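Local coordinates for protein enoyl CoA hydratase/isomerase (Crotonase) (Legionella pneumophila subsp. pneumophila, PDB 3I47) that probably acts as an enoyl-CoA hydratase or isomerase of the crotonase family, adding water across the double bond of enoyl-CoA thioesters or shifting that bond, at residues A[11-15]-A[197-202]. Residues are numbered along the deposited sequence; the frame is centred on the assembly and turned at random.
Sequences QDKVG and ASQISN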
ATOM      1  N   GLN A  11      14.001  -1.805  -9.823  1.00 24.96           N
ATOM      2  CA  GLN A  11      15.065  -2.776  -9.524  1.00 26.37           C
ATOM      3  C   GLN A  11      14.483  -4.188  -9.544  1.00 27.18           C
ATOM      4  O   GLN A  11      13.543  -4.452  -8.814  1.00 27.01           O
ATOM      5  CB  GLN A  11      15.623  -2.562  -8.114  1.00 27.30           C
ATOM      6  CG  GLN A  11      16.393  -1.279  -7.852  1.00 40.27           C
ATOM      7  CD  GLN A  11      16.868  -1.182  -6.400  1.00 28.61           C
ATOM      8  OE1 GLN A  11      17.014  -2.194  -5.706  1.00 40.44           O
ATOM      9  NE2 GLN A  11      17.107   0.045  -5.937  1.00 40.52           N
ATOM     10  N   ASP A  12      15.051  -5.101 -10.336  1.00 28.56           N
ATOM     11  CA  ASP A  12      14.644  -6.532 -10.291  1.00 29.10           C
ATOM     12  C   ASP A  12      13.109  -6.727 -10.200  1.00 26.05           C
ATOM     13  O   ASP A  12      12.594  -7.427  -9.302  1.00 26.52           O
ATOM     14  CB  ASP A  12      15.365  -7.273  -9.138  1.00 32.43           C
ATOM     15  CG  ASP A  12      14.999  -8.775  -9.053  1.00 49.86           C
ATOM     16  OD1 ASP A  12      14.808  -9.426 -10.107  1.00 34.90           O
ATOM     17  OD2 ASP A  12      14.911  -9.313  -7.920  1.00 34.78           O
ATOM     18  N   LYS A  13      12.399  -6.089 -11.133  1.00 22.61           N
ATOM     19  CA  LYS A  13      10.940  -6.176 -11.279  1.00 19.91           C
ATOM     20  C   LYS A  13      10.139  -5.536 -10.144  1.00 17.35           C
ATOM     21  O   LYS A  13       8.919  -5.719 -10.061  1.00 17.02           O
ATOM     22  CB  LYS A  13      10.488  -7.623 -11.540  1.00 20.94           C
ATOM     23  CG  LYS A  13      11.184  -8.235 -12.757  1.00 20.62           C
ATOM     24  CD  LYS A  13      10.560  -9.557 -13.170  1.00 23.26           C
ATOM     25  CE  LYS A  13      11.254 -10.126 -14.412  1.00 21.80           C
ATOM     26  NZ  LYS A  13      11.149  -9.215 -15.604  1.00 25.54           N
ATOM     27  N   VAL A  14      10.826  -4.754  -9.311  1.00 16.57           N
ATOM     28  CA  VAL A  14      10.168  -3.986  -8.247  1.00 16.23           C
ATOM     29  C   VAL A  14      10.202  -2.490  -8.587  1.00 16.17           C
ATOM     30  O   VAL A  14      11.276  -1.903  -8.757  1.00 17.21           O
ATOM     31  CB  VAL A  14      10.836  -4.230  -6.869  1.00 16.26           C
ATOM     32  CG1 VAL A  14      10.103  -3.464  -5.774  1.00 18.91           C
ATOM     33  CG2 VAL A  14      10.852  -5.709  -6.534  1.00 19.31           C
ATOM     34  N   GLY A  15       9.025  -1.878  -8.686  1.00 15.26           N
ATOM     35  CA  GLY A  15       8.939  -0.423  -8.890  1.00 15.57           C
ATOM     36  C   GLY A  15       8.944   0.253  -7.539  1.00 16.15           C
ATOM     37  O   GLY A  15       8.152  -0.102  -6.668  1.00 17.01           O
ATOM     38  N   ALA A 197      10.056  -7.905  -1.252  1.00 14.95           N
ATOM     39  CA  ALA A 197       9.418  -7.548  -2.519  1.00 15.40           C
ATOM     40  C   ALA A 197       9.983  -8.403  -3.651  1.00 16.79           C
ATOM     41  O   ALA A 197       9.223  -8.891  -4.473  1.00 16.94           O
ATOM     42  CB  ALA A 197       9.587  -6.050  -2.821  1.00 15.71           C
ATOM     43  N   SER A 198      11.302  -8.605  -3.652  1.00 17.95           N
ATOM     44  CA  SER A 198      11.942  -9.435  -4.677  1.00 19.52           C
ATOM     45  C   SER A 198      11.402 -10.859  -4.632  1.00 20.11           C
ATOM     46  O   SER A 198      11.126 -11.461  -5.680  1.00 20.81           O
ATOM     47  CB  SER A 198      13.464  -9.420  -4.540  1.00 20.41           C
ATOM     48  OG  SER A 198      13.981  -8.151  -4.894  1.00 34.38           O
ATOM     49  N   GLN A 199      11.216 -11.396  -3.427  1.00 19.77           N
ATOM     50  CA  GLN A 199      10.653 -12.747  -3.274  1.00 20.54           C
ATOM     51  C   GLN A 199       9.264 -12.892  -3.897  1.00 19.57           C
ATOM     52  O   GLN A 199       8.989 -13.876  -4.594  1.00 20.50           O
ATOM     53  CB  GLN A 199      10.658 -13.176  -1.811  1.00 22.29           C
ATOM     54  CG  GLN A 199      12.056 -13.541  -1.327  1.00 33.70           C
ATOM     55  CD  GLN A 199      12.225 -13.435   0.179  1.00 24.75           C
ATOM     56  OE1 GLN A 199      11.282 -13.120   0.914  1.00 33.84           O
ATOM     57  NE2 GLN A 199      13.446 -13.698   0.651  1.00 33.91           N
ATOM     58  N   ILE A 200       8.391 -11.919  -3.657  1.00 17.19           N
ATOM     59  CA  ILE A 200       7.089 -11.917  -4.303  1.00 16.05           C
ATOM     60  C   ILE A 200       7.226 -11.785  -5.833  1.00 16.73           C
ATOM     61  O   ILE A 200       6.510 -12.463  -6.586  1.00 17.44           O
ATOM     62  CB  ILE A 200       6.182 -10.796  -3.713  1.00 15.34           C
ATOM     63  CG1 ILE A 200       5.939 -11.066  -2.221  1.00 15.22           C
ATOM     64  CG2 ILE A 200       4.861 -10.721  -4.459  1.00 14.63           C
ATOM     65  CD1 ILE A 200       5.265  -9.908  -1.479  1.00 16.76           C
ATOM     66  N   SER A 201       8.169 -10.950  -6.282  1.00 16.99           N
ATOM     67  CA  SER A 201       8.367 -10.707  -7.721  1.00 18.30           C
ATOM     68  C   SER A 201       8.903 -11.947  -8.426  1.00 20.03           C
ATOM     69  O   SER A 201       8.797 -12.057  -9.644  1.00 20.97           O
ATOM     70  CB  SER A 201       9.280  -9.497  -7.977  1.00 19.13           C
ATOM     71  OG  SER A 201      10.648  -9.822  -7.787  1.00 24.59           O
ATOM     72  N   ASN A 202       9.454 -12.874  -7.653  1.00 20.55           N
ATOM     73  CA  ASN A 202       9.972 -14.115  -8.228  1.00 22.77           C
ATOM     74  C   ASN A 202       9.016 -15.301  -8.159  1.00 21.37           C
ATOM     75  O   ASN A 202       9.308 -16.385  -8.687  1.00 21.61           O
ATOM     76  CB  ASN A 202      11.362 -14.432  -7.670  1.00 26.64           C
ATOM     77  CG  ASN A 202      12.401 -13.426  -8.130  1.00 28.99           C
ATOM     78  OD1 ASN A 202      12.493 -13.106  -9.322  1.00 30.02           O
ATOM     79  ND2 ASN A 202      13.174 -12.903  -7.193  1.00 29.57           N
TER
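Asp12 reaches from the tip of a type I' beta turn, Gln11 to Val14, onto the last turn of helix 189-201. With CG anti to the backbone N (chi1 -179°), its carboxylate is carried to the helix surface, where OD2 lies 3.4 Å from OG of Ser198. The two are not hydrogen-bonded; Ser198 OG bonds instead to the carbonyl of Leu194, one turn earlier. The amide nitrogen of Asn202 is a looser neighbour, ND2 lying 4.1 Å from Asp12 OD2. Backbone O of Asp12 also approaches the helix, 3.4 Å from OG of Ser201. That hydroxyl, however, is held within the helix by a hydrogen bond from Ser201 OG to Ser198 O (2.7 Å). It sits well off the C=O direction, at an angle of 114°. At Lys13 the contact is carried by the root of the side chain, CB lying 4.2 Å from CB of Ser201, while the ammonium end leads away. Val14 supplies the apolar part: both of its methyls face the methyl of Ala197 from the same side, CG2 lying 3.9 Å from Ala197 CB, and the valine side chain also touches Val53 of strand 51-56. Ala197 and Ser201 also rest on Val51, so the helix end packs against both neighbouring strands, 14-19 and 51-56. This is the packing of a beta hairpin, at the edge of the crotonase-fold sheet, against the C-terminal turn of helix 189-201.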